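PDB 4WUT: ABC transporter substrate binding protein (Ribose) from Agrobacterium vitis, which probably binds a monosaccharide in the periplasm as the solute receptor of an ABC transporter, and is captured here with beta-D-fucopyranose. Local coordinates for residues A27-T32 / E76-R81; A95-V100 / E122-A127; A69-M74 / I86-S91. All coordinates share one frame; numbering follows the deposited sequence.

Interaction 1. Residues A27-T32 / E76-R81. With FCB (beta-D-fucopyranose), chain E.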
loop_
_atom_site.group_PDB
_atom_site.type_symbol
_atom_site.label_atom_id
_atom_site.label_comp_id
_atom_site.label_asym_id
_atom_site.label_seq_id
_atom_site.Cartn_x
_atom_site.Cartn_y
_atom_site.Cartn_z
ATOM N N ALA A 27 4.803 16.324 -11.212
ATOM C CA ALA A 27 4.205 16.388 -9.882
ATOM C C ALA A 27 3.916 14.984 -9.373
ATOM O O ALA A 27 3.098 14.270 -9.946
ATOM C CB ALA A 27 2.923 17.229 -9.912
ATOM N N VAL A 28 4.613 14.590 -8.309
ATOM C CA VAL A 28 4.327 13.338 -7.638
ATOM C C VAL A 28 3.395 13.632 -6.474
ATOM O O VAL A 28 3.722 14.445 -5.593
ATOM C CB VAL A 28 5.607 12.675 -7.127
ATOM C CG1 VAL A 28 5.280 11.334 -6.492
ATOM C CG2 VAL A 28 6.608 12.519 -8.262
ATOM N N ILE A 29 2.235 12.990 -6.502
ATOM C CA ILE A 29 1.185 13.225 -5.525
ATOM C C ILE A 29 0.784 11.903 -4.886
ATOM O O ILE A 29 0.292 10.979 -5.564
ATOM C CB ILE A 29 -0.042 13.927 -6.174
ATOM C CG1 ILE A 29 0.363 15.293 -6.720
ATOM C CG2 ILE A 29 -1.197 14.051 -5.154
ATOM C CD1 ILE A 29 -0.699 15.962 -7.585
ATOM N N VAL A 30 1.029 11.789 -3.585
ATOM C CA VAL A 30 0.792 10.549 -2.876
ATOM C C VAL A 30 -0.248 10.723 -1.781
ATOM O O VAL A 30 -0.757 11.826 -1.585
ATOM C CB VAL A 30 2.102 9.965 -2.294
ATOM C CG1 VAL A 30 3.073 9.594 -3.433
ATOM C CG2 VAL A 30 2.747 10.910 -1.315
ATOM N N LYS A 31 -0.602 9.646 -1.073
ATOM C CA LYS A 31 -1.719 9.727 -0.150
ATOM C C LYS A 31 -1.431 10.529 1.119
ATOM O O LYS A 31 -2.337 11.080 1.708
ATOM C CB LYS A 31 -2.213 8.348 0.256
ATOM C CG LYS A 31 -2.664 7.443 -0.906
ATOM C CD LYS A 31 -3.216 6.141 -0.352
ATOM C CE LYS A 31 -3.473 5.081 -1.411
ATOM N NZ LYS A 31 -4.007 3.861 -0.766
ATOM N N THR A 32 -0.163 10.535 1.534
ATOM C CA THR A 32 0.285 11.352 2.651
ATOM C C THR A 32 1.801 11.381 2.589
ATOM O O THR A 32 2.419 10.466 2.060
ATOM C CB THR A 32 -0.151 10.796 4.016
ATOM O OG1 THR A 32 0.263 11.703 5.043
ATOM C CG2 THR A 32 0.439 9.405 4.286
ATOM N N GLU A 76 -5.974 18.842 -8.999
ATOM C CA GLU A 76 -6.568 19.932 -9.754
ATOM C C GLU A 76 -5.579 21.070 -9.898
ATOM O O GLU A 76 -5.465 21.684 -10.951
ATOM C CB GLU A 76 -7.795 20.473 -9.026
ATOM C CG GLU A 76 -8.997 19.565 -9.065
ATOM C CD GLU A 76 -10.117 20.101 -8.187
ATOM O OE1 GLU A 76 -9.883 21.074 -7.408
ATOM O OE2 GLU A 76 -11.227 19.550 -8.257
ATOM N N ASN A 77 -4.904 21.395 -8.806
ATOM C CA ASN A 77 -3.957 22.484 -8.810
ATOM C C ASN A 77 -2.764 22.216 -9.724
ATOM O O ASN A 77 -2.269 23.116 -10.401
ATOM C CB ASN A 77 -3.494 22.771 -7.381
ATOM C CG ASN A 77 -4.589 23.414 -6.525
ATOM O OD1 ASN A 77 -5.589 23.914 -7.044
ATOM N ND2 ASN A 77 -4.384 23.409 -5.212
ATOM N N ALA A 78 -2.319 20.962 -9.741
ATOM C CA ALA A 78 -1.243 20.545 -10.641
ATOM C C ALA A 78 -1.666 20.746 -12.099
ATOM O O ALA A 78 -0.897 21.231 -12.921
ATOM C CB ALA A 78 -0.843 19.093 -10.370
ATOM N N VAL A 79 -2.887 20.358 -12.423
ATOM C CA VAL A 79 -3.400 20.560 -13.775
ATOM C C VAL A 79 -3.484 22.049 -14.107
ATOM O O VAL A 79 -3.140 22.490 -15.213
ATOM C CB VAL A 79 -4.770 19.902 -13.930
ATOM C CG1 VAL A 79 -5.393 20.262 -15.262
ATOM C CG2 VAL A 79 -4.660 18.400 -13.800
ATOM N N ASN A 80 -3.958 22.843 -13.155
ATOM C CA ASN A 80 -4.139 24.262 -13.413
ATOM C C ASN A 80 -2.836 25.022 -13.592
ATOM O O ASN A 80 -2.800 26.012 -14.322
ATOM C CB ASN A 80 -4.993 24.896 -12.306
ATOM C CG ASN A 80 -6.445 24.452 -12.382
ATOM O OD1 ASN A 80 -6.899 23.967 -13.418
ATOM N ND2 ASN A 80 -7.174 24.601 -11.283
ATOM N N ARG A 81 -1.767 24.570 -12.943
ATOM C CA ARG A 81 -0.457 25.183 -13.143
ATOM C C ARG A 81 0.343 24.543 -14.281
ATOM O O ARG A 81 1.502 24.893 -14.494
ATOM C CB ARG A 81 0.355 25.240 -11.839
ATOM C CG ARG A 81 0.943 23.962 -11.365
ATOM C CD ARG A 81 1.829 24.159 -10.128
ATOM N NE ARG A 81 2.291 22.868 -9.644
ATOM C CZ ARG A 81 1.641 22.121 -8.757
ATOM N NH1 ARG A 81 0.498 22.546 -8.219
ATOM N NH2 ARG A 81 2.130 20.935 -8.412
HETATM C C1 FCB E . 0.771 0.526 1.584
HETATM C C2 FCB E . -0.400 0.734 0.632
HETATM C C3 FCB E . -0.578 2.114 0.305
HETATM C C4 FCB E . -0.675 2.976 1.593
HETATM C C5 FCB E . 0.577 2.602 2.433
HETATM C C6 FCB E . 0.641 3.384 3.778
HETATM O O1 FCB E . 0.643 -0.732 2.051
HETATM O O2 FCB E . -0.072 -0.003 -0.579
HETATM O O3 FCB E . -1.801 2.202 -0.470
HETATM O O4 FCB E . -1.917 2.733 2.299
HETATM O O5 FCB E . 0.546 1.283 2.765
#
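A78 faces A27 and I29 where the last turn of helix 68-80 lies on strand 25-29. The methyl CB of A78 stands 4.2 Å from both CB of A27 and CD1 of I29. CG1 of I29 lies anti to its carbonyl carbon (chi1 -62°), and the extended second torsion sends CD1 out toward the helix. The CA atoms of A27 and A78 are 6.9 Å apart. This is helix-on-sheet packing in one lobe of a periplasmic binding protein, where strand 25-29 runs between strands 56-60 and 85-88.

The polar side chain that touches across the contact is R81, the first residue past the helix. With CG set between the backbone N and the carbonyl carbon (chi1 75°), the otherwise extended chain runs past A78. CA of A78 lies 3.6 Å above one face of the guanidinium, displaced toward its rim. NH2 comes within 4.1 Å of CB of A27, a plain contact. The charge is met by a salt bridge from NH2 to E25.

Beyond the strand end, NZ of K31 donates a hydrogen bond of 2.8 Å to O3 of the fucose and also bonds S115.

Interaction 2. Residues A95-V100 / E122-A127; sequences ALVPAV and EKYYQA
V100 and Y124 make the closest contact between residues 95-100 and 122-127, joining helix 97-105 to the loop that leads into strand 127-130. The contact is apolar. CG1 of V100 lies 3.8 Å from CB of Y124, so the valine meets the root of the tyrosine side chain rather than its ring. CG1 is anti to the backbone N of V100 (chi1 172°), which turns this methyl to the loop. It also lies 3.9 Å from the carbonyl O of Y124, and the two side chains cross obliquely.

The ring of Y124 reaches back along the helix to V97, one turn earlier. CG1 of V97 is 4.3 Å from CE2 of Y124, in an oblique approach to the ring. The tyrosine thus lies along the helix surface, with its CB at V100 and its ring near V97. W104, further along the same helix, also meets the Y124 ring, with the planes at about 55°.

In the fold, the helix follows strand 85-88 and leads to strand 110-113, a beta-alpha-beta crossover of the Rossmann-like lobe. The loop comes after that strand and enters the next parallel one.

OE1 of Q126 accepts a hydrogen bond from the backbone N of V110. The carbonyl of Y125 accepts one from NZ of K289, which also makes a cation-pi contact with the Y125 ring.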
loop_
_atom_site.group_PDB
_atom_site.type_symbol
_atom_site.label_atom_id
_atom_site.label_comp_id
_atom_site.label_asym_id
_atom_site.label_seq_id
_atom_site.Cartn_x
_atom_site.Cartn_y
_atom_site.Cartn_z
ATOM N N ALA A 95 -13.195 9.167 -6.348
ATOM C CA ALA A 95 -13.153 10.599 -6.116
ATOM C C ALA A 95 -12.096 11.296 -6.942
ATOM O O ALA A 95 -12.235 12.497 -7.209
ATOM C CB ALA A 95 -12.933 10.894 -4.648
ATOM N N LEU A 96 -11.034 10.582 -7.320
ATOM C CA LEU A 96 -9.944 11.198 -8.076
ATOM C C LEU A 96 -10.145 11.167 -9.603
ATOM O O LEU A 96 -9.397 11.806 -10.346
ATOM C CB LEU A 96 -8.610 10.521 -7.743
ATOM C CG LEU A 96 -7.881 11.040 -6.486
ATOM C CD1 LEU A 96 -7.345 12.453 -6.757
ATOM C CD2 LEU A 96 -8.734 11.006 -5.231
ATOM N N VAL A 97 -11.181 10.474 -10.068
ATOM C CA VAL A 97 -11.397 10.355 -11.510
ATOM C C VAL A 97 -11.626 11.695 -12.226
ATOM O O VAL A 97 -11.014 11.947 -13.259
ATOM C CB VAL A 97 -12.511 9.375 -11.822
ATOM C CG1 VAL A 97 -12.764 9.362 -13.325
ATOM C CG2 VAL A 97 -12.123 7.994 -11.327
ATOM N N PRO A 98 -12.478 12.578 -11.673
ATOM C CA PRO A 98 -12.702 13.842 -12.385
ATOM C C PRO A 98 -11.441 14.684 -12.564
ATOM O O PRO A 98 -11.266 15.279 -13.627
ATOM C CB PRO A 98 -13.724 14.552 -11.495
ATOM C CG PRO A 98 -14.468 13.437 -10.863
ATOM C CD PRO A 98 -13.440 12.408 -10.571
ATOM N N ALA A 99 -10.561 14.704 -11.564
ATOM C CA ALA A 99 -9.331 15.479 -11.679
ATOM C C ALA A 99 -8.363 14.859 -12.677
ATOM O O ALA A 99 -7.683 15.570 -13.421
ATOM C CB ALA A 99 -8.679 15.629 -10.307
ATOM N N VAL A 100 -8.305 13.524 -12.706
ATOM C CA VAL A 100 -7.478 12.817 -13.671
ATOM C C VAL A 100 -8.012 12.998 -15.095
ATOM O O VAL A 100 -7.227 13.195 -16.018
ATOM C CB VAL A 100 -7.335 11.332 -13.287
ATOM C CG1 VAL A 100 -6.653 10.536 -14.381
ATOM C CG2 VAL A 100 -6.599 11.214 -11.979
ATOM N N GLU A 122 -10.180 4.561 -17.250
ATOM C CA GLU A 122 -9.128 3.829 -17.965
ATOM C C GLU A 122 -8.505 4.649 -19.098
ATOM O O GLU A 122 -7.306 4.542 -19.382
ATOM C CB GLU A 122 -9.690 2.515 -18.523
ATOM C CG GLU A 122 -10.923 2.672 -19.404
ATOM C CD GLU A 122 -11.469 1.332 -19.868
ATOM O OE1 GLU A 122 -10.822 0.298 -19.574
ATOM O OE2 GLU A 122 -12.542 1.312 -20.504
ATOM N N LYS A 123 -9.324 5.484 -19.713
ATOM C CA LYS A 123 -8.924 6.265 -20.885
ATOM C C LYS A 123 -8.015 7.440 -20.542
ATOM O O LYS A 123 -7.457 8.069 -21.446
ATOM C CB LYS A 123 -10.156 6.819 -21.597
ATOM C CG LYS A 123 -11.175 5.762 -21.988
ATOM C CD LYS A 123 -12.145 6.280 -23.047
ATOM C CE LYS A 123 -12.808 5.133 -23.815
ATOM N NZ LYS A 123 -13.555 4.200 -22.919
ATOM N N TYR A 124 -7.899 7.754 -19.249
ATOM C CA TYR A 124 -7.342 9.023 -18.831
ATOM C C TYR A 124 -5.914 8.954 -18.297
ATOM O O TYR A 124 -5.333 9.988 -18.008
ATOM C CB TYR A 124 -8.239 9.645 -17.751
ATOM C CG TYR A 124 -9.686 9.776 -18.139
ATOM C CD1 TYR A 124 -10.054 10.254 -19.388
ATOM C CD2 TYR A 124 -10.691 9.415 -17.248
ATOM C CE1 TYR A 124 -11.388 10.372 -19.738
ATOM C CE2 TYR A 124 -12.018 9.523 -17.586
ATOM C CZ TYR A 124 -12.360 10.010 -18.818
ATOM O OH TYR A 124 -13.684 10.118 -19.164
ATOM N N TYR A 125 -5.361 7.753 -18.144
ATOM C CA TYR A 125 -3.977 7.596 -17.696
ATOM C C TYR A 125 -3.313 6.513 -18.511
ATOM O O TYR A 125 -4.000 5.695 -19.148
ATOM C CB TYR A 125 -3.904 7.245 -16.201
ATOM C CG TYR A 125 -4.575 5.932 -15.816
ATOM C CD1 TYR A 125 -5.933 5.890 -15.535
ATOM C CD2 TYR A 125 -3.848 4.772 -15.696
ATOM C CE1 TYR A 125 -6.552 4.722 -15.177
ATOM C CE2 TYR A 125 -4.457 3.582 -15.339
ATOM C CZ TYR A 125 -5.808 3.565 -15.057
ATOM O OH TYR A 125 -6.408 2.373 -14.706
ATOM N N GLN A 126 -1.982 6.502 -18.509
ATOM C CA GLN A 126 -1.265 5.683 -19.473
ATOM C C GLN A 126 -0.532 4.473 -18.907
ATOM O O GLN A 126 -0.121 3.611 -19.663
ATOM C CB GLN A 126 -0.306 6.531 -20.318
ATOM C CG GLN A 126 -0.990 7.567 -21.163
ATOM C CD GLN A 126 -1.352 8.810 -20.388
ATOM O OE1 GLN A 126 -0.529 9.339 -19.656
ATOM N NE2 GLN A 126 -2.591 9.276 -20.526
ATOM N N ALA A 127 -0.345 4.417 -17.596
ATOM C CA ALA A 127 0.208 3.224 -16.980
ATOM C C ALA A 127 -0.226 3.144 -15.523
ATOM O O ALA A 127 -0.570 4.141 -14.915
ATOM C CB ALA A 127 1.740 3.201 -17.108
#

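Interaction 3. Residues A69-M74 / I86-S91; sequences ADQVNM and ILLAPS
Q71 extends its amide to the backbone of A89 and S91. Its CB faces the loop, CG is anti to the backbone N (chi1 -161°), and the chain stays extended beyond CG. This carries the amide from the helix to the turn after strand 85-88.

Each end of the amide has its own partner there. OE1 accepts a hydrogen bond of 2.8 Å from N of S91. The bond is nearly straight, with an N-H...O angle of 160°, and the donor is tilted 25° from the carbonyl plane of Q71. NE2 donates a bond of 2.9 Å to O of A89. That acceptor lies close to the amide plane of Q71, but NE2 sits above the carbonyl plane of A89. The two bonds span P90, whose CA is 3.5 Å from OE1 of Q71. Together they fix the rotation of the amide. NE2 also bonds the carbonyl of V30, so the same nitrogen joins two neighbouring strand ends.

The amide is held between the side chains of L88 and S91. L88 CD1 lies over one face, 3.9 Å from NE2 of Q71 and 3.9 Å from CD. S91 turns its CB toward the helix and brings OG over the other face, 3.3 Å from CD of Q71. OG is at similar distances from OE1 and NE2, and the angle to NE2 is poor for a hydrogen bond. All the touching residues are buried, so the amide supplies polar partners to backbone groups inside the protein.

Helix 68-80 leads through a short connection into strand 85-88, which lies beside strand 25-29. The contact belongs to the parallel, Rossmann-like sheet of a type 1 periplasmic binding protein, at the strand ends that face the sugar cleft.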
loop_
_atom_site.group_PDB
_atom_site.type_symbol
_atom_site.label_atom_id
_atom_site.label_comp_id
_atom_site.label_asym_id
_atom_site.label_seq_id
_atom_site.Cartn_x
_atom_site.Cartn_y
_atom_site.Cartn_z
ATOM N N ALA A 69 -10.508 14.866 -0.259
ATOM C CA ALA A 69 -10.758 16.148 -0.905
ATOM C C ALA A 69 -9.466 16.948 -1.044
ATOM O O ALA A 69 -9.248 17.638 -2.043
ATOM C CB ALA A 69 -11.781 16.939 -0.139
ATOM N N ASP A 70 -8.606 16.863 -0.034
ATOM C CA ASP A 70 -7.334 17.562 -0.099
ATOM C C ASP A 70 -6.481 17.036 -1.239
ATOM O O ASP A 70 -5.776 17.804 -1.890
ATOM C CB ASP A 70 -6.579 17.436 1.226
ATOM C CG ASP A 70 -7.109 18.362 2.300
ATOM O OD1 ASP A 70 -7.887 19.297 1.987
ATOM O OD2 ASP A 70 -6.720 18.173 3.473
ATOM N N GLN A 71 -6.507 15.717 -1.474
ATOM C CA GLN A 71 -5.735 15.173 -2.580
ATOM C C GLN A 71 -6.316 15.591 -3.931
ATOM O O GLN A 71 -5.568 15.897 -4.852
ATOM C CB GLN A 71 -5.580 13.647 -2.501
ATOM C CG GLN A 71 -4.413 13.184 -3.355
ATOM C CD GLN A 71 -4.393 11.701 -3.610
ATOM O OE1 GLN A 71 -5.382 11.109 -4.058
ATOM N NE2 GLN A 71 -3.245 11.097 -3.371
ATOM N N VAL A 72 -7.642 15.590 -4.046
ATOM C CA VAL A 72 -8.288 16.071 -5.256
ATOM C C VAL A 72 -7.818 17.501 -5.557
ATOM O O VAL A 72 -7.443 17.838 -6.666
ATOM C CB VAL A 72 -9.813 16.053 -5.106
ATOM C CG1 VAL A 72 -10.497 16.838 -6.225
ATOM C CG2 VAL A 72 -10.353 14.597 -5.060
ATOM N N ASN A 73 -7.858 18.352 -4.545
ATOM C CA ASN A 73 -7.402 19.722 -4.705
ATOM C C ASN A 73 -5.954 19.809 -5.243
ATOM O O ASN A 73 -5.654 20.625 -6.134
ATOM C CB ASN A 73 -7.583 20.449 -3.367
ATOM C CG ASN A 73 -7.044 21.847 -3.385
ATOM O OD1 ASN A 73 -5.873 22.078 -3.073
ATOM N ND2 ASN A 73 -7.900 22.802 -3.723
HETATM N N MSE A 74 -5.067 18.960 -4.730
HETATM C CA MSE A 74 -3.685 18.921 -5.201
HETATM C C MSE A 74 -3.563 18.559 -6.669
HETATM O O MSE A 74 -2.782 19.160 -7.394
HETATM C CB MSE A 74 -2.852 17.951 -4.384
HETATM C CG MSE A 74 -2.563 18.469 -3.030
HETATM SE SE MSE A 74 -1.373 17.243 -2.071
HETATM C CE MSE A 74 -1.205 18.298 -0.443
ATOM N N ILE A 86 2.040 13.939 -14.205
ATOM C CA ILE A 86 1.580 13.646 -12.858
ATOM C C ILE A 86 1.776 12.171 -12.560
ATOM O O ILE A 86 1.378 11.304 -13.339
ATOM C CB ILE A 86 0.086 13.999 -12.679
ATOM C CG1 ILE A 86 -0.119 15.500 -12.889
ATOM C CG2 ILE A 86 -0.429 13.494 -11.305
ATOM C CD1 ILE A 86 -1.573 15.918 -12.957
ATOM N N LEU A 87 2.430 11.896 -11.443
ATOM C CA LEU A 87 2.535 10.554 -10.890
ATOM C C LEU A 87 1.652 10.550 -9.661
ATOM O O LEU A 87 1.950 11.267 -8.697
ATOM C CB LEU A 87 3.973 10.241 -10.478
ATOM C CG LEU A 87 4.271 8.798 -10.053
ATOM C CD1 LEU A 87 3.972 7.846 -11.224
ATOM C CD2 LEU A 87 5.676 8.611 -9.557
ATOM N N LEU A 88 0.581 9.756 -9.681
ATOM C CA LEU A 88 -0.464 9.838 -8.655
ATOM C C LEU A 88 -0.721 8.490 -7.996
ATOM O O LEU A 88 -0.921 7.495 -8.702
ATOM C CB LEU A 88 -1.773 10.313 -9.283
ATOM C CG LEU A 88 -3.005 10.359 -8.370
ATOM C CD1 LEU A 88 -2.836 11.343 -7.200
ATOM C CD2 LEU A 88 -4.224 10.710 -9.207
ATOM N N ALA A 89 -0.707 8.460 -6.662
ATOM C CA ALA A 89 -1.227 7.337 -5.883
ATOM C C ALA A 89 -2.573 7.784 -5.313
ATOM O O ALA A 89 -2.624 8.459 -4.269
ATOM C CB ALA A 89 -0.290 6.951 -4.763
ATOM N N PRO A 90 -3.659 7.457 -6.004
ATOM C CA PRO A 90 -4.947 8.069 -5.652
ATOM C C PRO A 90 -5.476 7.535 -4.342
ATOM O O PRO A 90 -5.479 6.321 -4.127
ATOM C CB PRO A 90 -5.870 7.664 -6.807
ATOM C CG PRO A 90 -5.249 6.446 -7.353
ATOM C CD PRO A 90 -3.768 6.627 -7.215
ATOM N N SER A 91 -5.954 8.430 -3.471
ATOM C CA SER A 91 -6.451 8.027 -2.165
ATOM C C SER A 91 -7.837 7.374 -2.228
ATOM O O SER A 91 -8.270 6.744 -1.252
ATOM C CB SER A 91 -6.468 9.216 -1.223
ATOM O OG SER A 91 -5.143 9.687 -1.049
#

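All three interactions lie in the same lobe. Interactions 1 and 3 are nearest, with centres about 6 Å apart. Both use helix 68-80, and their strands are neighbours: N of I29 is 2.8 Å from O of L87, a probable hydrogen bond. CG of K31 also packs 3.3 Å from OG of S91, which brings the loop after strand 85-88 against K31. Interaction 2 is about 11 Å from interaction 3, centre to centre. There CG2 of V100 touches CD2 of L88 at 3.7 Å. K31 of segment 27-32 binds the fucose. The side chain of A89 in interaction 3 is about 7 Å from the sugar. Interaction 2 is away from the pocket.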